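Local coordinates for protein DnaJ homolog subfamily C member 3 (PDB 3IEG) that acts in the unfolded protein response as a co-chaperone that binds misfolded proteins through its TPR domain, the part in this chain, and through its J domain engages HSC70, at residues C150-E155 with S181-D186. Sequence-based numbering, arbitrary orientation.
Sequences CVWDAE and SKLKSD
Leu183 reaches across to the turn ahead of helix 154-166 with both methyl groups: its CD2 lies 3.8 Å from CD1 of Trp152, obliquely to the indole, and its CD1 lies 3.9 Å from O of Val151. CG of Leu183 stands anti to the carbonyl carbon (chi1 -58°), which carries the fork toward the turn. The side chains of Trp152 and Leu183 cross at about a right angle. A forked leucine suits this place because one branch can meet the ring while the other packs on backbone. Beside this pair, the small CB of Ala154 sits 4.3 Å from CB of Leu183. The start and end of the fifth tetratricopeptide repeat, a helical hairpin, meet here, with Trp152 from the end of the fourth alongside. An alanine at Leu183 would probably leave the indole of Trp152 without this apolar neighbour and open a gap beside the turn. At the exposed margin, a water 2.7 Å from OE2 of Glu155 and 3.3 Å from NZ of Lys184 loosely bridges side chains that form no direct salt bridge. Further out, OD1 of Asp153, the N-cap, accepts from N of Leu156. CG2 of Val151 sits over one indole face, toward its rim; the Trp152 side chain also touches Leu80 and Lys83.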
ATOM      1  N   CYS A 150      11.152  -7.404 -13.892  1.00 31.38           N
ATOM      2  CA  CYS A 150       9.755  -7.650 -14.196  1.00 30.93           C
ATOM      3  C   CYS A 150       8.914  -6.732 -13.319  1.00 31.09           C
ATOM      4  O   CYS A 150       8.315  -7.162 -12.317  1.00 31.50           O
ATOM      5  CB  CYS A 150       9.407  -9.113 -13.956  1.00 30.72           C
ATOM      6  SG  CYS A 150      10.481 -10.275 -14.807  1.00 31.02           S
ATOM      7  N   VAL A 151       8.888  -5.460 -13.700  1.00 30.51           N
ATOM      8  CA  VAL A 151       8.313  -4.404 -12.876  1.00 30.13           C
ATOM      9  C   VAL A 151       6.787  -4.369 -12.932  1.00 30.08           C
ATOM     10  O   VAL A 151       6.151  -3.797 -12.048  1.00 30.92           O
ATOM     11  CB  VAL A 151       8.907  -3.001 -13.231  1.00 30.35           C
ATOM     12  CG1 VAL A 151      10.375  -2.889 -12.782  1.00 30.14           C
ATOM     13  CG2 VAL A 151       8.784  -2.705 -14.732  1.00 30.23           C
ATOM     14  N   TRP A 152       6.197  -4.977 -13.953  1.00 29.42           N
ATOM     15  CA  TRP A 152       4.744  -4.998 -14.086  1.00 29.11           C
ATOM     16  C   TRP A 152       4.161  -6.385 -13.780  1.00 29.40           C
ATOM     17  O   TRP A 152       3.021  -6.694 -14.143  1.00 29.21           O
ATOM     18  CB  TRP A 152       4.308  -4.511 -15.476  1.00 28.59           C
ATOM     19  CG  TRP A 152       4.846  -3.150 -15.862  1.00 27.87           C
ATOM     20  CD1 TRP A 152       5.136  -2.101 -15.023  1.00 27.38           C
ATOM     21  CD2 TRP A 152       5.136  -2.695 -17.182  1.00 26.78           C
ATOM     22  NE1 TRP A 152       5.605  -1.029 -15.745  1.00 27.03           N
ATOM     23  CE2 TRP A 152       5.613  -1.364 -17.074  1.00 27.01           C
ATOM     24  CE3 TRP A 152       5.050  -3.282 -18.452  1.00 27.10           C
ATOM     25  CZ2 TRP A 152       6.003  -0.616 -18.186  1.00 26.94           C
ATOM     26  CZ3 TRP A 152       5.439  -2.533 -19.566  1.00 27.26           C
ATOM     27  CH2 TRP A 152       5.911  -1.214 -19.419  1.00 27.67           C
ATOM     28  N   ASP A 153       4.959  -7.212 -13.112  1.00 29.46           N
ATOM     29  CA  ASP A 153       4.519  -8.516 -12.666  1.00 29.96           C
ATOM     30  C   ASP A 153       3.721  -8.350 -11.373  1.00 30.25           C
ATOM     31  O   ASP A 153       4.285  -8.222 -10.282  1.00 30.43           O
ATOM     32  CB  ASP A 153       5.730  -9.420 -12.454  1.00 30.09           C
ATOM     33  CG  ASP A 153       5.356 -10.878 -12.218  1.00 31.22           C
ATOM     34  OD1 ASP A 153       4.300 -11.163 -11.611  1.00 33.25           O
ATOM     35  OD2 ASP A 153       6.139 -11.751 -12.631  1.00 31.46           O
ATOM     36  N   ALA A 154       2.401  -8.333 -11.503  1.00 30.44           N
ATOM     37  CA  ALA A 154       1.539  -8.068 -10.360  1.00 30.34           C
ATOM     38  C   ALA A 154       1.574  -9.200  -9.343  1.00 30.44           C
ATOM     39  O   ALA A 154       1.623  -8.947  -8.149  1.00 30.41           O
ATOM     40  CB  ALA A 154       0.108  -7.781 -10.811  1.00 30.00           C
ATOM     41  N   GLU A 155       1.564 -10.444  -9.811  1.00 30.90           N
ATOM     42  CA  GLU A 155       1.421 -11.589  -8.907  1.00 31.67           C
ATOM     43  C   GLU A 155       2.669 -11.819  -8.033  1.00 31.58           C
ATOM     44  O   GLU A 155       2.549 -12.206  -6.867  1.00 32.15           O
ATOM     45  CB  GLU A 155       1.023 -12.890  -9.639  1.00 31.62           C
ATOM     46  CG  GLU A 155       0.336 -12.757 -11.026  1.00 35.09           C
ATOM     47  CD  GLU A 155      -0.811 -11.750 -11.089  1.00 37.71           C
ATOM     48  OE1 GLU A 155      -1.843 -11.986 -10.438  1.00 38.59           O
ATOM     49  OE2 GLU A 155      -0.679 -10.732 -11.813  1.00 38.43           O
ATOM     50  N   SER A 181      -1.924  -3.162  -7.169  1.00 40.34           N
ATOM     51  CA  SER A 181      -3.282  -2.768  -7.540  1.00 41.24           C
ATOM     52  C   SER A 181      -3.290  -1.792  -8.712  1.00 42.08           C
ATOM     53  O   SER A 181      -4.221  -1.775  -9.505  1.00 41.82           O
ATOM     54  CB  SER A 181      -4.016  -2.164  -6.339  1.00 41.06           C
ATOM     55  OG  SER A 181      -3.362  -0.998  -5.886  1.00 40.13           O
ATOM     56  N   LYS A 182      -2.238  -0.990  -8.810  1.00 43.42           N
ATOM     57  CA  LYS A 182      -2.057  -0.073  -9.932  1.00 45.12           C
ATOM     58  C   LYS A 182      -1.714  -0.786 -11.253  1.00 45.74           C
ATOM     59  O   LYS A 182      -1.756  -0.172 -12.308  1.00 45.99           O
ATOM     60  CB  LYS A 182      -0.978   0.964  -9.591  1.00 45.20           C
ATOM     61  CG  LYS A 182      -1.450   2.054  -8.640  1.00 47.30           C
ATOM     62  CD  LYS A 182      -0.284   2.687  -7.895  1.00 51.22           C
ATOM     63  CE  LYS A 182      -0.778   3.436  -6.642  1.00 54.15           C
ATOM     64  NZ  LYS A 182       0.198   3.363  -5.492  1.00 55.58           N
ATOM     65  N   LEU A 183      -1.380  -2.073 -11.194  1.00 46.72           N
ATOM     66  CA  LEU A 183      -0.923  -2.813 -12.374  1.00 47.67           C
ATOM     67  C   LEU A 183      -2.014  -3.713 -12.919  1.00 48.66           C
ATOM     68  O   LEU A 183      -2.005  -4.057 -14.094  1.00 48.82           O
ATOM     69  CB  LEU A 183       0.317  -3.655 -12.041  1.00 47.33           C
ATOM     70  CG  LEU A 183       1.547  -2.917 -11.499  1.00 46.35           C
ATOM     71  CD1 LEU A 183       2.499  -3.873 -10.812  1.00 45.55           C
ATOM     72  CD2 LEU A 183       2.252  -2.153 -12.589  1.00 44.71           C
ATOM     73  N   LYS A 184      -2.945  -4.086 -12.047  1.00 49.89           N
ATOM     74  CA  LYS A 184      -4.037  -5.005 -12.356  1.00 51.08           C
ATOM     75  C   LYS A 184      -5.370  -4.246 -12.205  1.00 51.48           C
ATOM     76  O   LYS A 184      -5.440  -3.247 -11.486  1.00 51.56           O
ATOM     77  CB  LYS A 184      -3.982  -6.193 -11.378  1.00 51.34           C
ATOM     78  CG  LYS A 184      -4.288  -7.555 -11.990  1.00 53.52           C
ATOM     79  CD  LYS A 184      -5.797  -7.805 -12.134  1.00 57.08           C
ATOM     80  CE  LYS A 184      -6.164  -8.483 -13.468  1.00 58.01           C
ATOM     81  NZ  LYS A 184      -5.987  -9.967 -13.419  1.00 58.59           N
ATOM     82  N   SER A 185      -6.422  -4.702 -12.882  1.00 52.00           N
ATOM     83  CA  SER A 185      -7.760  -4.122 -12.691  1.00 52.12           C
ATOM     84  C   SER A 185      -8.530  -4.861 -11.577  1.00 52.24           C
ATOM     85  O   SER A 185      -9.024  -4.232 -10.629  1.00 52.32           O
ATOM     86  CB  SER A 185      -8.555  -4.107 -14.004  1.00 52.06           C
ATOM     87  OG  SER A 185      -9.222  -5.344 -14.226  1.00 52.28           O
ATOM     88  N   ASP A 186      -8.627  -6.187 -11.697  1.00 52.07           N
ATOM     89  CA  ASP A 186      -9.238  -7.027 -10.663  1.00 52.13           C
ATOM     90  C   ASP A 186      -8.472  -6.891  -9.331  1.00 51.47           C
ATOM     91  O   ASP A 186      -7.511  -7.630  -9.057  1.00 51.69           O
ATOM     92  CB  ASP A 186      -9.317  -8.495 -11.130  1.00 52.53           C
ATOM     93  CG  ASP A 186      -9.805  -9.451 -10.029  1.00 54.30           C
ATOM     94  OD1 ASP A 186     -10.539  -9.011  -9.102  1.00 56.35           O
ATOM     95  OD2 ASP A 186      -9.448 -10.653 -10.095  1.00 56.06           O
TER
HETATM   96  O   HOH W   1      -2.719 -10.142 -13.404  1.00 59.73           O